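Side-chain contacts in putative sugar binding protein (Bacteroides vulgatus ATCC 8482, PDB 3KEZ), which probably binds sugars at the outer membrane as a SusD-family protein, and carries a bound calcium ion: residues F25-I30 with K116-A121; M97-L102 with E110-L115; G273-N276 with D282-C285; L306-D309 with Y313-V316. One frame throughout, in Å; residues are numbered along the deposited sequence.

Contact 1 (F25-I30 with K116-A121); sequences FTLNGI and KGQALA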
loop_
_atom_site.group_PDB
_atom_site.type_symbol
_atom_site.label_atom_id
_atom_site.label_comp_id
_atom_site.label_asym_id
_atom_site.label_seq_id
_atom_site.Cartn_x
_atom_site.Cartn_y
_atom_site.Cartn_z
ATOM N N PHE A 25 -13.304 -9.493 18.596
ATOM C CA PHE A 25 -13.594 -8.114 18.983
ATOM C C PHE A 25 -12.382 -7.216 18.831
ATOM O O PHE A 25 -12.479 -6.095 18.322
ATOM C CB PHE A 25 -14.058 -8.076 20.448
ATOM C CG PHE A 25 -14.324 -6.685 20.946
ATOM C CD1 PHE A 25 -15.538 -6.060 20.676
ATOM C CD2 PHE A 25 -13.360 -5.992 21.660
ATOM C CE1 PHE A 25 -15.788 -4.782 21.126
ATOM C CE2 PHE A 25 -13.595 -4.702 22.095
ATOM C CZ PHE A 25 -14.819 -4.100 21.830
ATOM N N THR A 26 -11.225 -7.713 19.247
ATOM C CA THR A 26 -10.008 -6.943 19.119
ATOM C C THR A 26 -9.691 -6.732 17.630
ATOM O O THR A 26 -9.338 -5.623 17.252
ATOM C CB THR A 26 -8.831 -7.597 19.866
ATOM O OG1 THR A 26 -9.216 -7.848 21.223
ATOM C CG2 THR A 26 -7.584 -6.688 19.865
ATOM N N LEU A 27 -9.854 -7.768 16.789
ATOM C CA LEU A 27 -9.577 -7.612 15.342
ATOM C C LEU A 27 -10.528 -6.584 14.719
ATOM O O LEU A 27 -10.107 -5.761 13.925
ATOM C CB LEU A 27 -9.604 -8.936 14.548
ATOM C CG LEU A 27 -8.283 -9.714 14.547
ATOM C CD1 LEU A 27 -8.472 -11.217 14.090
ATOM C CD2 LEU A 27 -7.188 -8.919 13.748
ATOM N N ASN A 28 -11.791 -6.629 15.108
ATOM C CA ASN A 28 -12.750 -5.683 14.585
ATOM C C ASN A 28 -12.329 -4.254 14.885
ATOM O O ASN A 28 -12.412 -3.397 14.008
ATOM C CB ASN A 28 -14.154 -5.961 15.141
ATOM C CG ASN A 28 -14.721 -7.302 14.679
ATOM O OD1 ASN A 28 -14.363 -7.808 13.625
ATOM N ND2 ASN A 28 -15.616 -7.875 15.475
ATOM N N GLY A 29 -11.862 -4.005 16.109
ATOM C CA GLY A 29 -11.296 -2.707 16.457
ATOM C C GLY A 29 -10.125 -2.326 15.568
ATOM O O GLY A 29 -10.022 -1.177 15.132
ATOM N N ILE A 30 -9.247 -3.299 15.285
ATOM C CA ILE A 30 -8.068 -3.046 14.443
ATOM C C ILE A 30 -8.527 -2.602 13.027
ATOM O O ILE A 30 -8.121 -1.582 12.543
ATOM C CB ILE A 30 -7.124 -4.289 14.389
ATOM C CG1 ILE A 30 -6.378 -4.461 15.726
ATOM C CG2 ILE A 30 -6.156 -4.182 13.243
ATOM C CD1 ILE A 30 -5.971 -5.923 16.058
ATOM N N LYS A 116 -5.277 -15.640 14.507
ATOM C CA LYS A 116 -3.881 -15.366 14.827
ATOM C C LYS A 116 -3.122 -14.908 13.583
ATOM O O LYS A 116 -2.308 -13.992 13.649
ATOM C CB LYS A 116 -3.237 -16.618 15.436
ATOM C CG LYS A 116 -1.737 -16.526 15.762
ATOM C CD LYS A 116 -1.214 -17.887 16.353
ATOM C CE LYS A 116 0.312 -17.875 16.486
ATOM N NZ LYS A 116 0.851 -19.093 17.139
ATOM N N GLY A 117 -3.361 -15.570 12.454
ATOM C CA GLY A 117 -2.757 -15.151 11.183
ATOM C C GLY A 117 -3.105 -13.740 10.768
ATOM O O GLY A 117 -2.275 -12.990 10.243
ATOM N N GLN A 118 -4.349 -13.352 10.983
ATOM C CA GLN A 118 -4.741 -11.970 10.672
ATOM C C GLN A 118 -3.920 -10.954 11.488
ATOM O O GLN A 118 -3.396 -9.994 10.940
ATOM C CB GLN A 118 -6.248 -11.767 10.873
ATOM C CG GLN A 118 -7.129 -12.530 9.885
ATOM C CD GLN A 118 -8.594 -12.185 10.104
ATOM O OE1 GLN A 118 -8.918 -11.025 10.287
ATOM N NE2 GLN A 118 -9.464 -13.177 10.076
ATOM N N ALA A 119 -3.767 -11.224 12.776
ATOM C CA ALA A 119 -2.994 -10.367 13.683
ATOM C C ALA A 119 -1.521 -10.262 13.281
ATOM O O ALA A 119 -0.941 -9.165 13.296
ATOM C CB ALA A 119 -3.111 -10.874 15.101
ATOM N N LEU A 120 -0.927 -11.399 12.908
ATOM C CA LEU A 120 0.444 -11.452 12.408
ATOM C C LEU A 120 0.614 -10.672 11.086
ATOM O O LEU A 120 1.535 -9.885 10.966
ATOM C CB LEU A 120 0.895 -12.903 12.205
ATOM C CG LEU A 120 1.261 -13.626 13.506
ATOM C CD1 LEU A 120 1.336 -15.131 13.318
ATOM C CD2 LEU A 120 2.597 -13.062 14.027
ATOM N N ALA A 121 -0.265 -10.906 10.109
ATOM C CA ALA A 121 -0.194 -10.187 8.846
ATOM C C ALA A 121 -0.321 -8.677 9.011
ATOM O O ALA A 121 0.452 -7.911 8.443
ATOM C CB ALA A 121 -1.249 -10.740 7.856
#

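Contact 2 (M97-L102 with E110-L115); sequences MNVDKL and EYKNDL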
loop_
_atom_site.group_PDB
_atom_site.type_symbol
_atom_site.label_atom_id
_atom_site.label_comp_id
_atom_site.label_asym_id
_atom_site.label_seq_id
_atom_site.Cartn_x
_atom_site.Cartn_y
_atom_site.Cartn_z
HETATM N N MSE A 97 -0.199 -12.177 22.245
HETATM C CA MSE A 97 0.246 -12.601 23.553
HETATM C C MSE A 97 -0.794 -13.479 24.265
HETATM O O MSE A 97 -0.499 -14.090 25.300
HETATM C CB MSE A 97 0.562 -11.375 24.428
HETATM C CG MSE A 97 1.745 -10.539 23.978
HETATM SE SE MSE A 97 1.813 -8.908 25.037
HETATM C CE MSE A 97 2.587 -9.630 26.614
ATOM N N ASN A 98 -1.996 -13.567 23.719
ATOM C CA ASN A 98 -3.088 -14.238 24.413
ATOM C C ASN A 98 -3.700 -15.393 23.660
ATOM O O ASN A 98 -4.110 -16.379 24.270
ATOM C CB ASN A 98 -4.161 -13.208 24.794
ATOM C CG ASN A 98 -3.761 -12.404 25.993
ATOM O OD1 ASN A 98 -3.922 -12.847 27.131
ATOM N ND2 ASN A 98 -3.189 -11.235 25.757
ATOM N N VAL A 99 -3.700 -15.304 22.336
ATOM C CA VAL A 99 -4.459 -16.227 21.533
ATOM C C VAL A 99 -4.059 -17.680 21.740
ATOM O O VAL A 99 -4.920 -18.558 21.691
ATOM C CB VAL A 99 -4.417 -15.881 20.003
ATOM C CG1 VAL A 99 -3.009 -16.004 19.463
ATOM C CG2 VAL A 99 -5.370 -16.778 19.258
ATOM N N ASP A 100 -2.776 -17.950 21.945
ATOM C CA ASP A 100 -2.320 -19.344 22.092
ATOM C C ASP A 100 -2.596 -19.914 23.492
ATOM O O ASP A 100 -2.509 -21.103 23.696
ATOM C CB ASP A 100 -0.828 -19.462 21.770
ATOM C CG ASP A 100 -0.521 -19.179 20.304
ATOM O OD1 ASP A 100 -1.379 -19.463 19.439
ATOM O OD2 ASP A 100 0.596 -18.698 20.020
ATOM N N LYS A 101 -2.949 -19.058 24.435
ATOM C CA LYS A 101 -3.255 -19.485 25.783
ATOM C C LYS A 101 -4.698 -19.928 25.912
ATOM O O LYS A 101 -5.035 -20.615 26.873
ATOM C CB LYS A 101 -2.991 -18.357 26.761
ATOM C CG LYS A 101 -1.527 -17.885 26.774
ATOM C CD LYS A 101 -1.356 -16.621 27.611
ATOM C CE LYS A 101 0.110 -16.282 27.811
ATOM N NZ LYS A 101 0.329 -15.523 29.082
ATOM N N LEU A 102 -5.550 -19.536 24.964
ATOM C CA LEU A 102 -6.980 -19.808 25.069
ATOM C C LEU A 102 -7.203 -21.286 24.796
ATOM O O LEU A 102 -6.752 -21.781 23.793
ATOM C CB LEU A 102 -7.771 -18.946 24.068
ATOM C CG LEU A 102 -7.769 -17.423 24.244
ATOM C CD1 LEU A 102 -8.543 -16.685 23.105
ATOM C CD2 LEU A 102 -8.351 -17.087 25.616
ATOM N N GLU A 110 -8.751 -24.215 13.201
ATOM C CA GLU A 110 -8.568 -23.440 11.957
ATOM C C GLU A 110 -9.002 -21.980 12.105
ATOM O O GLU A 110 -8.314 -21.058 11.660
ATOM C CB GLU A 110 -9.359 -24.052 10.801
ATOM C CG GLU A 110 -8.667 -25.207 10.175
ATOM C CD GLU A 110 -9.378 -25.717 8.925
ATOM O OE1 GLU A 110 -10.075 -24.919 8.249
ATOM O OE2 GLU A 110 -9.229 -26.924 8.633
ATOM N N TYR A 111 -10.173 -21.794 12.699
ATOM C CA TYR A 111 -10.712 -20.474 12.926
ATOM C C TYR A 111 -9.737 -19.692 13.795
ATOM O O TYR A 111 -9.361 -18.573 13.454
ATOM C CB TYR A 111 -12.100 -20.590 13.582
ATOM C CG TYR A 111 -12.660 -19.272 14.046
ATOM C CD1 TYR A 111 -12.998 -18.284 13.147
ATOM C CD2 TYR A 111 -12.827 -19.015 15.396
ATOM C CE1 TYR A 111 -13.497 -17.066 13.584
ATOM C CE2 TYR A 111 -13.309 -17.808 15.836
ATOM C CZ TYR A 111 -13.646 -16.841 14.925
ATOM O OH TYR A 111 -14.130 -15.642 15.381
ATOM N N LYS A 112 -9.303 -20.288 14.901
ATOM C CA LYS A 112 -8.305 -19.634 15.756
ATOM C C LYS A 112 -7.004 -19.395 14.999
ATOM O O LYS A 112 -6.411 -18.328 15.129
ATOM C CB LYS A 112 -8.067 -20.427 17.043
ATOM C CG LYS A 112 -6.869 -19.995 17.899
ATOM C CD LYS A 112 -5.693 -20.925 17.649
ATOM C CE LYS A 112 -4.397 -20.398 18.164
ATOM N NZ LYS A 112 -3.380 -21.505 18.209
ATOM N N ASN A 113 -6.539 -20.373 14.221
ATOM C CA ASN A 113 -5.331 -20.142 13.449
ATOM C C ASN A 113 -5.460 -18.941 12.513
ATOM O O ASN A 113 -4.524 -18.145 12.385
ATOM C CB ASN A 113 -4.874 -21.402 12.712
ATOM C CG ASN A 113 -4.206 -22.386 13.659
ATOM O OD1 ASN A 113 -3.719 -21.996 14.727
ATOM N ND2 ASN A 113 -4.227 -23.654 13.309
ATOM N N ASP A 114 -6.612 -18.785 11.883
ATOM C CA ASP A 114 -6.808 -17.652 10.966
ATOM C C ASP A 114 -6.822 -16.305 11.701
ATOM O O ASP A 114 -6.231 -15.326 11.234
ATOM C CB ASP A 114 -8.105 -17.814 10.191
ATOM C CG ASP A 114 -8.361 -16.660 9.266
ATOM O OD1 ASP A 114 -7.723 -16.604 8.189
ATOM O OD2 ASP A 114 -9.196 -15.812 9.632
ATOM N N LEU A 115 -7.490 -16.260 12.859
ATOM C CA LEU A 115 -7.500 -15.046 13.671
ATOM C C LEU A 115 -6.057 -14.666 14.037
ATOM O O LEU A 115 -5.667 -13.509 13.936
ATOM C CB LEU A 115 -8.337 -15.234 14.928
ATOM C CG LEU A 115 -9.860 -15.451 14.865
ATOM C CD1 LEU A 115 -10.411 -15.472 16.278
ATOM C CD2 LEU A 115 -10.515 -14.361 14.050
#

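Contact 3 (G273-N276 with D282-C285); sequences GYLN and DDMC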
loop_
_atom_site.group_PDB
_atom_site.type_symbol
_atom_site.label_atom_id
_atom_site.label_comp_id
_atom_site.label_asym_id
_atom_site.label_seq_id
_atom_site.Cartn_x
_atom_site.Cartn_y
_atom_site.Cartn_z
ATOM N N GLY A 273 -11.676 8.400 -1.725
ATOM C CA GLY A 273 -12.842 8.599 -2.554
ATOM C C GLY A 273 -13.169 10.066 -2.730
ATOM O O GLY A 273 -13.570 10.485 -3.815
ATOM N N TYR A 274 -13.011 10.844 -1.660
ATOM C CA TYR A 274 -13.263 12.286 -1.732
ATOM C C TYR A 274 -12.031 13.075 -2.214
ATOM O O TYR A 274 -12.178 14.119 -2.843
ATOM C CB TYR A 274 -13.726 12.805 -0.379
ATOM C CG TYR A 274 -14.738 13.921 -0.429
ATOM C CD1 TYR A 274 -16.079 13.675 -0.722
ATOM C CD2 TYR A 274 -14.358 15.226 -0.144
ATOM C CE1 TYR A 274 -17.018 14.730 -0.746
ATOM C CE2 TYR A 274 -15.282 16.266 -0.173
ATOM C CZ TYR A 274 -16.599 16.013 -0.461
ATOM O OH TYR A 274 -17.470 17.066 -0.463
ATOM N N LEU A 275 -10.816 12.603 -1.938
ATOM C CA LEU A 275 -9.634 13.377 -2.377
ATOM C C LEU A 275 -9.424 13.265 -3.892
ATOM O O LEU A 275 -8.994 14.223 -4.541
ATOM C CB LEU A 275 -8.367 12.945 -1.638
ATOM C CG LEU A 275 -8.355 13.149 -0.113
ATOM C CD1 LEU A 275 -7.163 12.411 0.484
ATOM C CD2 LEU A 275 -8.339 14.622 0.219
ATOM N N ASN A 276 -9.802 12.122 -4.464
ATOM C CA ASN A 276 -9.470 11.829 -5.870
ATOM C C ASN A 276 -10.650 12.063 -6.773
ATOM O O ASN A 276 -11.013 11.189 -7.534
ATOM C CB ASN A 276 -8.991 10.362 -5.986
ATOM C CG ASN A 276 -7.574 10.165 -5.437
ATOM O OD1 ASN A 276 -6.604 10.191 -6.208
ATOM N ND2 ASN A 276 -7.448 9.976 -4.099
ATOM N N ASP A 282 -10.984 17.866 -4.792
ATOM C CA ASP A 282 -10.102 18.261 -5.918
ATOM C C ASP A 282 -8.636 18.299 -5.463
ATOM O O ASP A 282 -7.926 19.293 -5.672
ATOM C CB ASP A 282 -10.494 19.625 -6.484
ATOM C CG ASP A 282 -11.994 19.750 -6.755
ATOM O OD1 ASP A 282 -12.727 19.991 -5.790
ATOM O OD2 ASP A 282 -12.422 19.638 -7.927
ATOM N N ASP A 283 -8.207 17.247 -4.796
ATOM C CA ASP A 283 -7.039 17.371 -3.927
ATOM C C ASP A 283 -5.777 16.868 -4.616
ATOM O O ASP A 283 -4.736 17.521 -4.572
ATOM C CB ASP A 283 -7.274 16.631 -2.624
ATOM C CG ASP A 283 -6.410 17.152 -1.509
ATOM O OD1 ASP A 283 -5.281 16.632 -1.366
ATOM O OD2 ASP A 283 -6.850 18.110 -0.817
HETATM N N MSE A 284 -5.869 15.706 -5.247
HETATM C CA MSE A 284 -4.703 15.122 -5.898
HETATM C C MSE A 284 -5.079 14.603 -7.288
HETATM O O MSE A 284 -6.153 14.013 -7.467
HETATM C CB MSE A 284 -4.097 14.036 -5.013
HETATM C CG MSE A 284 -5.052 12.911 -4.662
HETATM SE SE MSE A 284 -4.389 11.562 -3.404
HETATM C CE MSE A 284 -3.316 10.485 -4.562
ATOM N N CYS A 285 -4.217 14.878 -8.281
ATOM C CA CYS A 285 -4.486 14.499 -9.680
ATOM C C CYS A 285 -3.236 13.861 -10.304
ATOM O O CYS A 285 -2.156 13.834 -9.683
ATOM C CB CYS A 285 -4.870 15.733 -10.481
ATOM S SG CYS A 285 -3.565 16.981 -10.521
HETATM O O HOH W 1 -6.945 11.604 -8.404
#

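Contact 4 (L306-D309 with Y313-V316); sequences LSFD and YAYV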
loop_
_atom_site.group_PDB
_atom_site.type_symbol
_atom_site.label_atom_id
_atom_site.label_comp_id
_atom_site.label_asym_id
_atom_site.label_seq_id
_atom_site.Cartn_x
_atom_site.Cartn_y
_atom_site.Cartn_z
ATOM N N LEU A 306 -9.784 7.458 -15.709
ATOM C CA LEU A 306 -9.446 8.844 -15.505
ATOM C C LEU A 306 -10.733 9.652 -15.609
ATOM O O LEU A 306 -11.536 9.448 -16.503
ATOM C CB LEU A 306 -8.423 9.309 -16.546
ATOM C CG LEU A 306 -7.012 8.677 -16.576
ATOM C CD1 LEU A 306 -6.177 9.491 -17.596
ATOM C CD2 LEU A 306 -6.384 8.625 -15.133
ATOM N N SER A 307 -10.918 10.550 -14.653
ATOM C CA SER A 307 -12.069 11.460 -14.601
ATOM C C SER A 307 -11.544 12.860 -14.809
ATOM O O SER A 307 -10.747 13.363 -14.025
ATOM C CB SER A 307 -12.791 11.409 -13.261
ATOM O OG SER A 307 -13.541 10.229 -13.131
ATOM N N PHE A 308 -11.967 13.493 -15.899
ATOM C CA PHE A 308 -11.437 14.801 -16.282
ATOM C C PHE A 308 -12.347 15.938 -15.812
ATOM O O PHE A 308 -13.539 15.953 -16.106
ATOM C CB PHE A 308 -11.278 14.909 -17.799
ATOM C CG PHE A 308 -10.264 13.973 -18.361
ATOM C CD1 PHE A 308 -10.613 12.677 -18.681
ATOM C CD2 PHE A 308 -8.951 14.385 -18.555
ATOM C CE1 PHE A 308 -9.675 11.798 -19.182
ATOM C CE2 PHE A 308 -8.000 13.502 -19.042
ATOM C CZ PHE A 308 -8.360 12.221 -19.370
ATOM N N ASP A 309 -11.764 16.878 -15.073
ATOM C CA ASP A 309 -12.412 18.127 -14.729
ATOM C C ASP A 309 -12.259 19.047 -15.916
ATOM O O ASP A 309 -11.229 19.698 -16.050
ATOM C CB ASP A 309 -11.721 18.755 -13.522
ATOM C CG ASP A 309 -12.329 20.076 -13.147
ATOM O OD1 ASP A 309 -13.460 20.286 -13.576
ATOM O OD2 ASP A 309 -11.664 20.900 -12.489
ATOM N N TYR A 313 -7.815 19.090 -15.225
ATOM C CA TYR A 313 -7.191 18.070 -14.409
ATOM C C TYR A 313 -7.798 16.706 -14.709
ATOM O O TYR A 313 -8.955 16.606 -15.154
ATOM C CB TYR A 313 -7.469 18.303 -12.943
ATOM C CG TYR A 313 -7.125 19.648 -12.439
ATOM C CD1 TYR A 313 -5.819 19.960 -12.112
ATOM C CD2 TYR A 313 -8.107 20.608 -12.252
ATOM C CE1 TYR A 313 -5.485 21.216 -11.657
ATOM C CE2 TYR A 313 -7.785 21.869 -11.780
ATOM C CZ TYR A 313 -6.467 22.156 -11.479
ATOM O OH TYR A 313 -6.118 23.387 -10.984
ATOM N N ALA A 314 -7.022 15.661 -14.448
ATOM C CA ALA A 314 -7.497 14.302 -14.552
ATOM C C ALA A 314 -7.299 13.623 -13.210
ATOM O O ALA A 314 -6.174 13.521 -12.700
ATOM C CB ALA A 314 -6.762 13.557 -15.637
ATOM N N TYR A 315 -8.403 13.152 -12.641
ATOM C CA TYR A 315 -8.389 12.425 -11.384
ATOM C C TYR A 315 -8.392 10.921 -11.645
ATOM O O TYR A 315 -8.884 10.469 -12.677
ATOM C CB TYR A 315 -9.611 12.828 -10.549
ATOM C CG TYR A 315 -9.515 14.271 -10.138
ATOM C CD1 TYR A 315 -8.873 14.612 -8.971
ATOM C CD2 TYR A 315 -9.947 15.302 -10.980
ATOM C CE1 TYR A 315 -8.688 15.911 -8.618
ATOM C CE2 TYR A 315 -9.784 16.631 -10.625
ATOM C CZ TYR A 315 -9.160 16.917 -9.425
ATOM O OH TYR A 315 -8.974 18.187 -9.011
ATOM N N VAL A 316 -7.830 10.151 -10.718
ATOM C CA VAL A 316 -7.842 8.704 -10.834
ATOM C C VAL A 316 -9.109 8.189 -10.167
ATOM O O VAL A 316 -9.253 8.218 -8.957
ATOM C CB VAL A 316 -6.598 8.073 -10.222
ATOM C CG1 VAL A 316 -6.645 6.534 -10.323
ATOM C CG2 VAL A 316 -5.342 8.646 -10.919
HETATM O O HOH W 2 -10.639 20.001 -10.065
#

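Contact 1 (F25-I30 with K116-A121)
Leu27 of helix 20-34 reaches across to Gln118 and Ala119 of helix 109-134. The tight part is the meeting of Leu27 with Gln118, whose side chains pass at a slant. CD1 of Leu27 lies 3.8 Å from OE1 of Gln118. The same methyl is 3.9 Å from CB of Gln118. CG of Gln118 stands anti to its carbonyl carbon (chi1 -67°) and the chain runs on extended, which carries the amide past the leucine methyl. The amide itself is held elsewhere: NE2 bonds to Asp114 one turn earlier, and OE1 bonds to Tyr31. Beside this pair the packing is looser. Leu27 CD2 is 4.2 Å from the backbone N of Ala119, and CB of Ala119 is 4.7 Å from CD2 of Leu27. Ile95 of helix 80-96 touches both Leu27 and Ala119 here. Phe25 and Asn28, on the same helix as Leu27, are solvent-exposed. Helices 20-34 and 109-134 belong to the N-terminal helical region, and their packing is consistent with a TPR-like fold. Within these turns they meet by van der Waals packing: Gln118 lends its aliphatic stem to the leucine, while its amide is bonded to other residues.

Contact 2 (M97-L102 with E110-L115)
Lys112 of helix 109-134 meets both Val99 and Asp100 in the loop that follows helix 80-96. The apolar part is made by its stem. CG2 of Val99 sits 3.8 Å from CG of Lys112 and 3.9 Å from its CE, so one methyl rests against the side of the lysine stem. CG of Lys112 is anti to the backbone N, and a bend at chi2 (-100°) turns the amine toward the aspartate. Ile104 also touches Lys112. The charged part is a salt bridge. NZ of Lys112 donates to OD1 of Asp100 at 3.1 Å, on the anti side and 23° out of the carboxylate plane. Lys116, one turn further along the helix, bridges to the same carboxylate, chiefly through OD2. Asp100 is thus shared by two lysines on one helix face, which would probably favour its charged form. With an alanine at Lys112, Asp100 would probably keep only Lys116 as a lysine partner, and Val99 CG2 would lose the stem that packs on it. Together these contacts fasten the connection between the consecutive helices 80-96 and 109-134, consistent with the TPR-like helical part of SusD-family proteins.

Contact 3 (G273-N276 with D282-C285)
A water donates to OD1 of Asn276 at 2.6 Å and to the backbone O of Met284 at 2.7 Å, bridging the two segments. Asn276 is the first residue past helix 272-275, and its side chain passes obliquely over that of Met284, a selenomethionine. OD1 of Asn276 is 3.5 Å from CG of Met284, and ND2 of Asn276 is 3.5 Å from SE of Met284. CG of Met284 lies between its backbone N and carbonyl carbon (chi1 58°), which places SE beside the Asn276 amide. ND2 also bonds back to the carbonyl of Met272 in the same helix. A leucine in place of Asn276 would probably lose the tie to Met272 and leave that water without one of its two acceptors. The chain turns back directly after this short helix and enters an antiparallel pairing of strand 284-286 with strand 55-57. The carbonyl O of Leu275 accepts the backbone N-H of Asp283 at 3.1 Å, in the carbonyl plane and with an N-H...O angle of 156°. This bond ties the last turn of the helix to the residue just before the strand. Beside it the side chains of Leu275 and Asp283 run side by side. CD2 of Leu275 lies 3.6 Å from both CB and CG of Asp283. The carboxylate looks elsewhere: OD2 takes the N-H of Arg63, and OD1 bonds to the hydroxyl of Thr64. Tyr46 of helix 43-50 packs on both Leu275 and Met284.

Contact 4 (L306-D309 with Y313-V316)
Asp309 and Tyr313 lie side by side at the turn end of this hairpin and point the same way. Their carboxylate and ring planes are only 15° apart. OD2 of Asp309 comes to the edge of the Tyr313 ring, in its plane, 3.6 Å from CD2. CG of Asp309 is anti to its backbone N (chi1 178°), which lays the carboxylate along the ring. Tyr315 is on the same face. Its ring takes CB of Asp309 at its edge, 4.1 Å from CE2. A water completes this group, donating to OD2 of Asp309 at 2.8 Å and accepting from OH of Tyr315 at 2.7 Å. The other face is apolar. The methyl of Ala314 meets the Phe308 ring obliquely, with CB 3.6 Å from CE2. Leu306 and Val316 lie further along, more loosely packed. In the backbone, Ser307 and Tyr315 form the antiparallel hydrogen-bonded pair. Tyr315 N donates to Ser307 O at 2.7 Å, and Ser307 N donates to Tyr315 O at 2.8 Å. Both bonds are nearly straight. Strand 313-316 lies against strand 284-286: Ile286 shares a backbone bond with Ala314 and touches Leu306, Ala314 and Val316, while Cys285 touches Tyr313. On the water side, Tyr315 also packs on Asp282.

Overall arrangement
From the N terminus, helix 20-34 is met first, and contact 1 closes a long loop when helix 109-134 returns to it. Contact 2 falls within that loop and closes a short one, between the loop after helix 80-96 and the start of helix 109-134. The two share that last helix and touch where Leu27 packs against Leu115. Contacts 3 and 4 follow in series, each closing a short turn. Contact 3 joins helix 272-275 to strand 284-286, and contact 4 pairs strands 306-309 and 313-316. They touch each other, with Tyr315 against Met284. Centres of contacts 1 and 4 are about 36 Å apart, on opposite sides of the chain's centre.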